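Long-range contacts in microcin B17-processing protein McbC (Escherichia coli str. K-12 substr. MG1655, PDB 6GRH), which acts in the processing of the inactive microcin B17 precursor into active antibiotic, as a flavin mononucleotide-binding oxidoreductase of the nitroreductase family: residues F187-C192 against I258-G263; Y127-F132 against R208-E213. All blocks are in the same frame, centred on the assembly; numbering follows the deposited sequence.

Overall arrangement
From the N terminus, the chain first lays down Tyr127-Phe132, then Phe187-Cys192, next Arg208-Glu213 and last Ile258-Gly263. Interaction 2 closes a loop of 75 intervening residues, joining the start of strand 129-135 to helix 204-227; interaction 1 closes one of 65, pairing strand 187-194 with strand 254-263. Because their segments alternate, the two loops cross and neither nests in the other. Their centres lie 14 Å apart, and strands 129-135 and 187-194 are neighbours in one antiparallel sheet, where Cys192 O lies 2.8 Å from Glu130 N, a probable hydrogen bond. Interaction 1 adds strand 254-263 to the sheet next to 187-194, whereas interaction 2 packs helix 204-227 on one face of that sheet.

Interaction 1: residues F187-C192 against I258-G263; sequences FALVYC and IVQFFG
Phe187 and Phe262 set their rings nearly parallel, planes 10° apart, but slid so far that they barely overlap. What lies over the Phe187 face is instead Phe262 CB, a CH-pi contact with CB 3.6 Å from the ring centroid. Phe187 CG sits between its own backbone N and carbonyl carbon (chi1 68°), the crowded position, on the face shared with Phe262. Leu189 meets the Phe262 ring obliquely, its CG 3.7 Å from Phe262 CE1 and CD1 equally near that atom. At the other end, the Tyr191 hydroxyl donates to Gln260: OH to OE1 is 2.7 Å, with a C=O...O angle of 177°, so the donor lies nearly along the C=O axis, although the amide is turned obliquely to the ring. The Gln260 chain is extended to reach it, and its NE2 is bonded to Asn232 OD1, which fixes the rotation of the amide. Tyr191 CD2 also packs on Ile258 CG2 at 3.6 Å.

These residues line one face of two neighbouring antiparallel strands of the nitroreductase-fold sheet, covered by helices 97-108 and 204-227. Hydrogen-bonded pairs alternate with non-hydrogen-bonded ones; Leu189 and Gln260 exchange two bonds, each 2.8 Å from N to O, while Phe187 N to Phe262 O is weak. Ala188, Val190, Val259 and Phe261 occupy the other face, where Ala188 CB meets Phe261 CD1 at 3.9 Å, and Trp235 meets the Phe261 ring edge-to-face. Ile258 also touches a bound flavin mononucleotide and Met212 of the second subunit.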
loop_
_atom_site.group_PDB
_atom_site.type_symbol
_atom_site.label_atom_id
_atom_site.label_comp_id
_atom_site.label_asym_id
_atom_site.label_seq_id
_atom_site.Cartn_x
_atom_site.Cartn_y
_atom_site.Cartn_z
ATOM N N PHE D 187 22.730 -29.850 5.372
ATOM C CA PHE D 187 22.361 -29.055 4.224
ATOM C C PHE D 187 21.030 -28.379 4.446
ATOM O O PHE D 187 20.341 -28.673 5.422
ATOM C CB PHE D 187 22.366 -29.919 2.941
ATOM C CG PHE D 187 21.289 -30.974 2.871
ATOM C CD1 PHE D 187 21.467 -32.215 3.449
ATOM C CD2 PHE D 187 20.120 -30.743 2.145
ATOM C CE1 PHE D 187 20.494 -33.220 3.340
ATOM C CE2 PHE D 187 19.134 -31.722 2.058
ATOM C CZ PHE D 187 19.336 -32.973 2.650
ATOM N N ALA D 188 20.706 -27.440 3.555
ATOM C CA ALA D 188 19.399 -26.803 3.533
ATOM C C ALA D 188 18.809 -26.804 2.152
ATOM O O ALA D 188 19.524 -26.848 1.171
ATOM C CB ALA D 188 19.497 -25.378 4.039
ATOM N N LEU D 189 17.487 -26.753 2.092
ATOM C CA LEU D 189 16.794 -26.366 0.871
ATOM C C LEU D 189 16.272 -24.958 1.087
ATOM O O LEU D 189 15.780 -24.633 2.178
ATOM C CB LEU D 189 15.676 -27.341 0.509
ATOM C CG LEU D 189 16.121 -28.772 0.188
ATOM C CD1 LEU D 189 14.893 -29.611 -0.101
ATOM C CD2 LEU D 189 17.129 -28.808 -0.964
ATOM N N VAL D 190 16.400 -24.122 0.060
ATOM C CA VAL D 190 15.869 -22.770 0.064
ATOM C C VAL D 190 14.861 -22.644 -1.089
ATOM O O VAL D 190 15.201 -22.882 -2.250
ATOM C CB VAL D 190 16.980 -21.723 -0.075
ATOM C CG1 VAL D 190 16.407 -20.319 0.057
ATOM C CG2 VAL D 190 18.063 -21.921 0.965
ATOM N N TYR D 191 13.618 -22.307 -0.757
ATOM C CA TYR D 191 12.539 -22.218 -1.727
ATOM C C TYR D 191 12.353 -20.755 -2.079
ATOM O O TYR D 191 12.129 -19.942 -1.179
ATOM C CB TYR D 191 11.236 -22.795 -1.154
ATOM C CG TYR D 191 11.336 -24.217 -0.733
ATOM C CD1 TYR D 191 10.927 -25.245 -1.589
ATOM C CD2 TYR D 191 11.869 -24.567 0.529
ATOM C CE1 TYR D 191 11.049 -26.582 -1.204
ATOM C CE2 TYR D 191 11.971 -25.901 0.937
ATOM C CZ TYR D 191 11.559 -26.903 0.065
ATOM O OH TYR D 191 11.625 -28.213 0.436
ATOM N N CYS D 192 12.431 -20.429 -3.369
ATOM C CA CYS D 192 12.439 -19.049 -3.834
ATOM C C CYS D 192 11.349 -18.785 -4.864
ATOM O O CYS D 192 11.134 -19.583 -5.761
ATOM C CB CYS D 192 13.779 -18.718 -4.468
ATOM S SG CYS D 192 15.152 -18.883 -3.305
ATOM N N ILE D 258 11.355 -19.421 2.261
ATOM C CA ILE D 258 11.476 -20.298 3.412
ATOM C C ILE D 258 12.723 -21.152 3.231
ATOM O O ILE D 258 13.142 -21.454 2.100
ATOM C CB ILE D 258 10.182 -21.135 3.613
ATOM C CG1 ILE D 258 10.056 -21.679 5.019
ATOM C CG2 ILE D 258 10.056 -22.252 2.596
ATOM C CD1 ILE D 258 9.787 -20.616 6.058
ATOM N N VAL D 259 13.340 -21.481 4.353
ATOM C CA VAL D 259 14.514 -22.338 4.398
ATOM C C VAL D 259 14.100 -23.640 5.089
ATOM O O VAL D 259 13.187 -23.647 5.925
ATOM C CB VAL D 259 15.664 -21.624 5.143
ATOM C CG1 VAL D 259 16.837 -22.568 5.415
ATOM C CG2 VAL D 259 16.143 -20.414 4.344
ATOM N N GLN D 260 14.737 -24.741 4.727
ATOM C CA GLN D 260 14.450 -26.036 5.346
ATOM C C GLN D 260 15.754 -26.750 5.585
ATOM O O GLN D 260 16.473 -27.081 4.639
ATOM C CB GLN D 260 13.522 -26.881 4.478
ATOM C CG GLN D 260 12.982 -28.132 5.150
ATOM C CD GLN D 260 11.956 -28.845 4.293
ATOM O OE1 GLN D 260 11.883 -28.624 3.078
ATOM N NE2 GLN D 260 11.189 -29.754 4.912
ATOM N N PHE D 261 16.057 -26.975 6.850
ATOM C CA PHE D 261 17.313 -27.617 7.252
ATOM C C PHE D 261 17.145 -29.121 7.325
ATOM O O PHE D 261 16.074 -29.598 7.684
ATOM C CB PHE D 261 17.757 -27.090 8.619
ATOM C CG PHE D 261 18.236 -25.668 8.585
ATOM C CD1 PHE D 261 19.413 -25.343 7.922
ATOM C CD2 PHE D 261 17.522 -24.661 9.199
ATOM C CE1 PHE D 261 19.864 -24.046 7.882
ATOM C CE2 PHE D 261 17.979 -23.358 9.175
ATOM C CZ PHE D 261 19.143 -23.043 8.502
ATOM N N PHE D 262 18.209 -29.849 6.981
ATOM C CA PHE D 262 18.209 -31.308 7.016
ATOM C C PHE D 262 19.473 -31.816 7.655
ATOM O O PHE D 262 20.555 -31.231 7.479
ATOM C CB PHE D 262 18.120 -31.902 5.612
ATOM C CG PHE D 262 16.843 -31.584 4.909
ATOM C CD1 PHE D 262 16.711 -30.397 4.193
ATOM C CD2 PHE D 262 15.754 -32.447 4.997
ATOM C CE1 PHE D 262 15.536 -30.095 3.542
ATOM C CE2 PHE D 262 14.565 -32.139 4.356
ATOM C CZ PHE D 262 14.454 -30.965 3.630
ATOM N N GLY D 263 19.344 -32.941 8.343
ATOM C CA GLY D 263 20.473 -33.538 9.013
ATOM C C GLY D 263 20.145 -34.637 10.000
ATOM O O GLY D 263 19.094 -35.283 9.911
#

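Interaction 2: residues Y127-F132 against R208-E213; sequences YPIEVF and RMALME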
loop_
_atom_site.group_PDB
_atom_site.type_symbol
_atom_site.label_atom_id
_atom_site.label_comp_id
_atom_site.label_asym_id
_atom_site.label_seq_id
_atom_site.Cartn_x
_atom_site.Cartn_y
_atom_site.Cartn_z
ATOM N N TYR D 127 4.538 -23.428 -12.059
ATOM C CA TYR D 127 5.671 -23.774 -11.162
ATOM C C TYR D 127 6.664 -22.624 -10.931
ATOM O O TYR D 127 7.856 -22.720 -11.297
ATOM C CB TYR D 127 6.366 -25.036 -11.682
ATOM C CG TYR D 127 5.449 -26.213 -11.586
ATOM C CD1 TYR D 127 5.292 -26.877 -10.371
ATOM C CD2 TYR D 127 4.659 -26.607 -12.670
ATOM C CE1 TYR D 127 4.406 -27.937 -10.241
ATOM C CE2 TYR D 127 3.782 -27.686 -12.565
ATOM C CZ TYR D 127 3.654 -28.346 -11.341
ATOM O OH TYR D 127 2.769 -29.381 -11.191
ATOM N N PRO D 128 6.203 -21.548 -10.275
ATOM C CA PRO D 128 7.062 -20.366 -10.109
ATOM C C PRO D 128 8.094 -20.424 -8.990
ATOM O O PRO D 128 8.803 -19.440 -8.788
ATOM C CB PRO D 128 6.041 -19.244 -9.781
ATOM C CG PRO D 128 4.962 -19.973 -9.048
ATOM C CD PRO D 128 4.823 -21.270 -9.810
ATOM N N ILE D 129 8.145 -21.526 -8.246
ATOM C CA ILE D 129 9.003 -21.642 -7.094
ATOM C C ILE D 129 10.204 -22.461 -7.492
ATOM O O ILE D 129 10.062 -23.532 -8.059
ATOM C CB ILE D 129 8.270 -22.317 -5.905
ATOM C CG1 ILE D 129 7.032 -21.533 -5.543
ATOM C CG2 ILE D 129 9.196 -22.506 -4.699
ATOM C CD1 ILE D 129 7.270 -20.069 -5.239
ATOM N N GLU D 130 11.387 -21.951 -7.175
ATOM C CA GLU D 130 12.649 -22.631 -7.451
ATOM C C GLU D 130 13.231 -23.187 -6.159
ATOM O O GLU D 130 13.108 -22.565 -5.089
ATOM C CB GLU D 130 13.627 -21.654 -8.080
ATOM C CG GLU D 130 13.093 -21.040 -9.370
ATOM C CD GLU D 130 12.777 -22.062 -10.463
ATOM O OE1 GLU D 130 13.553 -23.007 -10.674
ATOM O OE2 GLU D 130 11.738 -21.904 -11.146
ATOM N N VAL D 131 13.841 -24.362 -6.253
ATOM C CA VAL D 131 14.517 -24.978 -5.103
ATOM C C VAL D 131 16.031 -24.868 -5.260
ATOM O O VAL D 131 16.603 -25.293 -6.273
ATOM C CB VAL D 131 14.206 -26.487 -4.964
ATOM C CG1 VAL D 131 14.810 -27.049 -3.665
ATOM C CG2 VAL D 131 12.724 -26.731 -5.016
ATOM N N PHE D 132 16.672 -24.334 -4.233
ATOM C CA PHE D 132 18.110 -24.252 -4.181
ATOM C C PHE D 132 18.623 -25.141 -3.044
ATOM O O PHE D 132 17.972 -25.279 -2.010
ATOM C CB PHE D 132 18.537 -22.808 -3.982
ATOM C CG PHE D 132 18.340 -21.932 -5.200
ATOM C CD1 PHE D 132 17.119 -21.339 -5.449
ATOM C CD2 PHE D 132 19.387 -21.700 -6.091
ATOM C CE1 PHE D 132 16.938 -20.506 -6.561
ATOM C CE2 PHE D 132 19.219 -20.879 -7.206
ATOM C CZ PHE D 132 17.984 -20.301 -7.457
ATOM N N ARG D 208 -0.405 -15.355 -4.009
ATOM C CA ARG D 208 -1.018 -16.244 -3.051
ATOM C C ARG D 208 -0.792 -17.721 -3.485
ATOM O O ARG D 208 -0.419 -18.574 -2.653
ATOM C CB ARG D 208 -2.517 -15.881 -2.955
ATOM C CG ARG D 208 -3.305 -16.582 -1.878
ATOM C CD ARG D 208 -4.796 -16.642 -2.217
ATOM N NE ARG D 208 -5.458 -15.342 -2.227
ATOM C CZ ARG D 208 -6.792 -15.183 -2.300
ATOM N NH1 ARG D 208 -7.607 -16.224 -2.388
ATOM N NH2 ARG D 208 -7.312 -13.977 -2.301
ATOM N N MET D 209 -1.023 -18.016 -4.770
ATOM C CA MET D 209 -0.802 -19.360 -5.342
ATOM C C MET D 209 0.659 -19.816 -5.213
ATOM O O MET D 209 0.920 -20.980 -4.874
ATOM C CB MET D 209 -1.253 -19.440 -6.823
ATOM C CG MET D 209 -2.778 -19.399 -7.067
ATOM S SD MET D 209 -3.341 -19.852 -8.744
ATOM C CE MET D 209 -4.582 -18.611 -9.085
ATOM N N ALA D 210 1.603 -18.910 -5.471
ATOM C CA ALA D 210 3.033 -19.232 -5.358
ATOM C C ALA D 210 3.469 -19.593 -3.919
ATOM O O ALA D 210 4.231 -20.546 -3.718
ATOM C CB ALA D 210 3.863 -18.086 -5.874
ATOM N N LEU D 211 2.954 -18.850 -2.940
ATOM C CA LEU D 211 3.242 -19.111 -1.519
ATOM C C LEU D 211 2.664 -20.448 -1.066
ATOM O O LEU D 211 3.334 -21.201 -0.414
ATOM C CB LEU D 211 2.760 -17.951 -0.625
ATOM C CG LEU D 211 3.807 -16.857 -0.402
ATOM C CD1 LEU D 211 4.405 -16.277 -1.668
ATOM C CD2 LEU D 211 3.203 -15.717 0.399
ATOM N N MET D 212 1.438 -20.755 -1.483
ATOM C CA MET D 212 0.857 -22.054 -1.214
ATOM C C MET D 212 1.659 -23.186 -1.852
ATOM O O MET D 212 1.925 -24.201 -1.214
ATOM C CB MET D 212 -0.634 -22.086 -1.606
ATOM C CG MET D 212 -1.453 -21.185 -0.700
ATOM S SD MET D 212 -3.219 -21.218 -1.032
ATOM C CE MET D 212 -3.313 -20.634 -2.705
ATOM N N GLU D 213 2.100 -22.986 -3.079
ATOM C CA GLU D 213 2.908 -23.969 -3.748
ATOM C C GLU D 213 4.186 -24.297 -3.002
ATOM O O GLU D 213 4.560 -25.443 -2.914
ATOM C CB GLU D 213 3.217 -23.516 -5.160
ATOM C CG GLU D 213 4.118 -24.438 -5.939
ATOM C CD GLU D 213 4.294 -23.955 -7.364
ATOM O OE1 GLU D 213 3.266 -23.499 -7.959
ATOM O OE2 GLU D 213 5.455 -24.029 -7.873
HETATM O O HOH W 1 7.700 -25.097 -8.485
#
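Tyr127 brings its backbone to the Glu213 carboxylate: CA lies 3.3 Å from Glu213 OE2, while the ring, its plane 58° from that of the carboxylate, leads off and bonds through OH to Tyr120 O. Pro128 follows, with CD close to both carboxylate oxygens, 3.3 Å from Glu213 OE1, and CG set against Ala210 CB at 3.9 Å. Ile129 opens the strand and runs past Glu213 in the opposite direction; its CD1 reaches the helix backbone, 3.4 Å from Ala210 O, and packs on Ala210 CB. Glu213 gets there fully stretched, CG anti to the backbone N (chi1 177°) and CD anti in turn (chi2 176°).

No direct hydrogen bond joins the two segments. One water makes the link, donating to Ile129 O at 2.9 Å and to Glu213 OE2 at 2.6 Å. Glu213 OE1 is held by OG of Ser122, a residue of the flavin mononucleotide pocket; the same OG also bonds Tyr127 N, and Met209, one helical turn before Glu213, touches the flavin. The buried carboxylate therefore has a polar partner on each oxygen, and through them it couples helix 204-227 to the strand start and the flavin-binding loop.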